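Acetylserotonin O-methyltransferase (Homo sapiens, PDB 4A6D) catalyses the transfer of a methyl group from S-adenosyl-L-methionine to N-acetylserotonin, yielding melatonin, and works as a homodimer. Local coordinates at residues L286-R291 and E311-H316. Residues are numbered along the deposited sequence; the frame is centred on the assembly and turned at random.
Sequences LDEDRR and ERTPTH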
loop_
_atom_site.group_PDB
_atom_site.type_symbol
_atom_site.label_atom_id
_atom_site.label_comp_id
_atom_site.label_asym_id
_atom_site.label_seq_id
_atom_site.Cartn_x
_atom_site.Cartn_y
_atom_site.Cartn_z
ATOM N N LEU A 286 8.167 -18.872 9.871
ATOM C CA LEU A 286 7.120 -19.212 8.913
ATOM C C LEU A 286 6.441 -20.492 9.370
ATOM O O LEU A 286 7.128 -21.389 9.861
ATOM C CB LEU A 286 7.726 -19.450 7.517
ATOM C CG LEU A 286 7.628 -18.344 6.498
ATOM C CD1 LEU A 286 8.160 -18.831 5.194
ATOM C CD2 LEU A 286 6.186 -17.869 6.274
ATOM N N ASP A 287 5.109 -20.622 9.177
ATOM C CA ASP A 287 4.436 -21.889 9.542
ATOM C C ASP A 287 5.102 -22.977 8.668
ATOM O O ASP A 287 5.537 -22.667 7.559
ATOM C CB ASP A 287 2.911 -21.851 9.204
ATOM C CG ASP A 287 2.000 -20.903 9.997
ATOM O OD1 ASP A 287 2.425 -20.421 11.062
ATOM O OD2 ASP A 287 0.837 -20.644 9.531
ATOM N N GLU A 288 5.141 -24.223 9.123
ATOM C CA GLU A 288 5.717 -25.319 8.341
ATOM C C GLU A 288 5.232 -25.488 6.887
ATOM O O GLU A 288 6.019 -25.916 6.042
ATOM C CB GLU A 288 5.649 -26.635 9.103
ATOM C CG GLU A 288 6.686 -26.752 10.216
ATOM C CD GLU A 288 8.145 -26.758 9.816
ATOM O OE1 GLU A 288 8.450 -27.015 8.628
ATOM O OE2 GLU A 288 8.988 -26.519 10.708
ATOM N N ASP A 289 3.958 -25.161 6.597
ATOM C CA ASP A 289 3.400 -25.233 5.237
ATOM C C ASP A 289 3.773 -24.003 4.376
ATOM O O ASP A 289 3.408 -23.952 3.197
ATOM C CB ASP A 289 1.872 -25.503 5.238
ATOM C CG ASP A 289 0.930 -24.524 5.944
ATOM O OD1 ASP A 289 1.323 -23.360 6.162
ATOM O OD2 ASP A 289 -0.233 -24.906 6.204
ATOM N N ARG A 290 4.528 -23.036 4.974
ATOM C CA ARG A 290 4.964 -21.768 4.375
ATOM C C ARG A 290 3.778 -20.865 4.007
ATOM O O ARG A 290 3.956 -19.811 3.398
ATOM C CB ARG A 290 5.970 -21.964 3.205
ATOM C CG ARG A 290 7.195 -22.802 3.590
ATOM C CD ARG A 290 8.318 -22.723 2.577
ATOM N NE ARG A 290 7.973 -23.383 1.319
ATOM C CZ ARG A 290 8.185 -24.669 1.061
ATOM N NH1 ARG A 290 8.746 -25.453 1.977
ATOM N NH2 ARG A 290 7.833 -25.182 -0.109
ATOM N N ARG A 291 2.576 -21.250 4.454
ATOM C CA ARG A 291 1.350 -20.525 4.166
ATOM C C ARG A 291 0.838 -19.582 5.265
ATOM O O ARG A 291 -0.319 -19.216 5.282
ATOM C CB ARG A 291 0.273 -21.467 3.624
ATOM C CG ARG A 291 -0.369 -20.883 2.352
ATOM C CD ARG A 291 -1.047 -21.935 1.500
ATOM N NE ARG A 291 -0.086 -22.886 0.930
ATOM C CZ ARG A 291 0.130 -24.114 1.391
ATOM N NH1 ARG A 291 -0.535 -24.561 2.449
ATOM N NH2 ARG A 291 1.003 -24.907 0.791
ATOM N N GLU A 311 12.256 -15.587 4.541
ATOM C CA GLU A 311 11.901 -15.999 5.893
ATOM C C GLU A 311 11.905 -17.539 5.862
ATOM O O GLU A 311 11.843 -18.132 4.781
ATOM C CB GLU A 311 10.566 -15.386 6.368
ATOM C CG GLU A 311 10.606 -13.858 6.496
ATOM C CD GLU A 311 11.665 -13.223 7.382
ATOM O OE1 GLU A 311 12.068 -13.843 8.395
ATOM O OE2 GLU A 311 12.102 -12.098 7.052
ATOM N N ARG A 312 12.104 -18.190 7.005
ATOM C CA ARG A 312 12.194 -19.659 6.998
ATOM C C ARG A 312 11.335 -20.296 8.055
ATOM O O ARG A 312 10.960 -19.633 9.018
ATOM C CB ARG A 312 13.677 -20.132 7.120
ATOM C CG ARG A 312 14.605 -19.640 5.985
ATOM C CD ARG A 312 16.070 -19.824 6.347
ATOM N NE ARG A 312 16.984 -19.719 5.208
ATOM C CZ ARG A 312 17.682 -18.631 4.885
ATOM N NH1 ARG A 312 17.534 -17.506 5.574
ATOM N NH2 ARG A 312 18.529 -18.659 3.871
ATOM N N THR A 313 11.039 -21.596 7.877
ATOM C CA THR A 313 10.302 -22.448 8.821
ATOM C C THR A 313 11.244 -22.968 9.905
ATOM O O THR A 313 12.465 -23.081 9.664
ATOM C CB THR A 313 9.642 -23.662 8.102
ATOM O OG1 THR A 313 10.646 -24.574 7.656
ATOM C CG2 THR A 313 8.671 -23.249 6.950
ATOM N N PRO A 314 10.691 -23.382 11.084
ATOM C CA PRO A 314 11.543 -23.959 12.138
ATOM C C PRO A 314 12.459 -25.103 11.656
ATOM O O PRO A 314 13.651 -25.163 12.016
ATOM C CB PRO A 314 10.517 -24.446 13.155
ATOM C CG PRO A 314 9.400 -23.515 13.013
ATOM C CD PRO A 314 9.281 -23.324 11.536
ATOM N N THR A 315 11.901 -25.999 10.820
ATOM C CA THR A 315 12.617 -27.137 10.238
ATOM C C THR A 315 13.806 -26.643 9.373
ATOM O O THR A 315 14.886 -27.231 9.420
ATOM C CB THR A 315 11.607 -27.996 9.463
ATOM O OG1 THR A 315 10.717 -28.624 10.393
ATOM C CG2 THR A 315 12.254 -29.050 8.625
ATOM N N HIS A 316 13.586 -25.555 8.587
ATOM C CA HIS A 316 14.611 -24.970 7.726
ATOM C C HIS A 316 15.772 -24.434 8.562
ATOM O O HIS A 316 16.926 -24.744 8.251
ATOM C CB HIS A 316 14.011 -23.901 6.816
ATOM C CG HIS A 316 14.877 -23.509 5.646
ATOM N ND1 HIS A 316 14.369 -22.748 4.610
ATOM C CD2 HIS A 316 16.187 -23.773 5.394
ATOM C CE1 HIS A 316 15.371 -22.583 3.762
ATOM N NE2 HIS A 316 16.486 -23.179 4.197
#
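The carboxylate of E288 binds the first turn of the helix that begins at P314, beside the N-cap residue T313. OE2 accepts two bonds from T315: the backbone N meets it on the syn lone pair at 3.0 Å from N to OE2, while OG1 of T315 comes from above the carboxylate plane, 2.7 Å from the same oxygen. E288 reaches the helix start because its chain bends at chi2 (-64°). Its other oxygen, OE1, takes a weak bond from OG1 of T313, and that OG1 in turn accepts from H316 N, 3.2 Å away. A carboxylate at a helix N-terminus is probably favoured by the helix dipole.

Backbone pairing is confined to one end, where L286 N donates almost straight (172°) to R312 O, 3.0 Å away, from above the carbonyl plane. Next to it T313 CA makes a CH...O contact with L286 O.

Van der Waals contacts complete the interface. L286 lays CB against the R312 carbonyl and crosses the E311 side chain, its CG 4.2 Å from E311 CB. The methyl CG2 of T313 rests 3.2 Å from D287 O and 3.7 Å from R290 CG, against the type I turn D287-R290.

At the end of the turn and just after it, R290 and R291 form salt bridges with E61 and D65 of the second subunit. E311 OE2 hydrogen-bonds H255 ND1, the proposed proton donor/acceptor of the active site, and R312 forms a salt bridge with D259. The contact thus ties the loop between strand 278-283 and helix 294-305, whose T296 and Q297 touch L286, to the start of helix 314-324, between the subunit interface and H255.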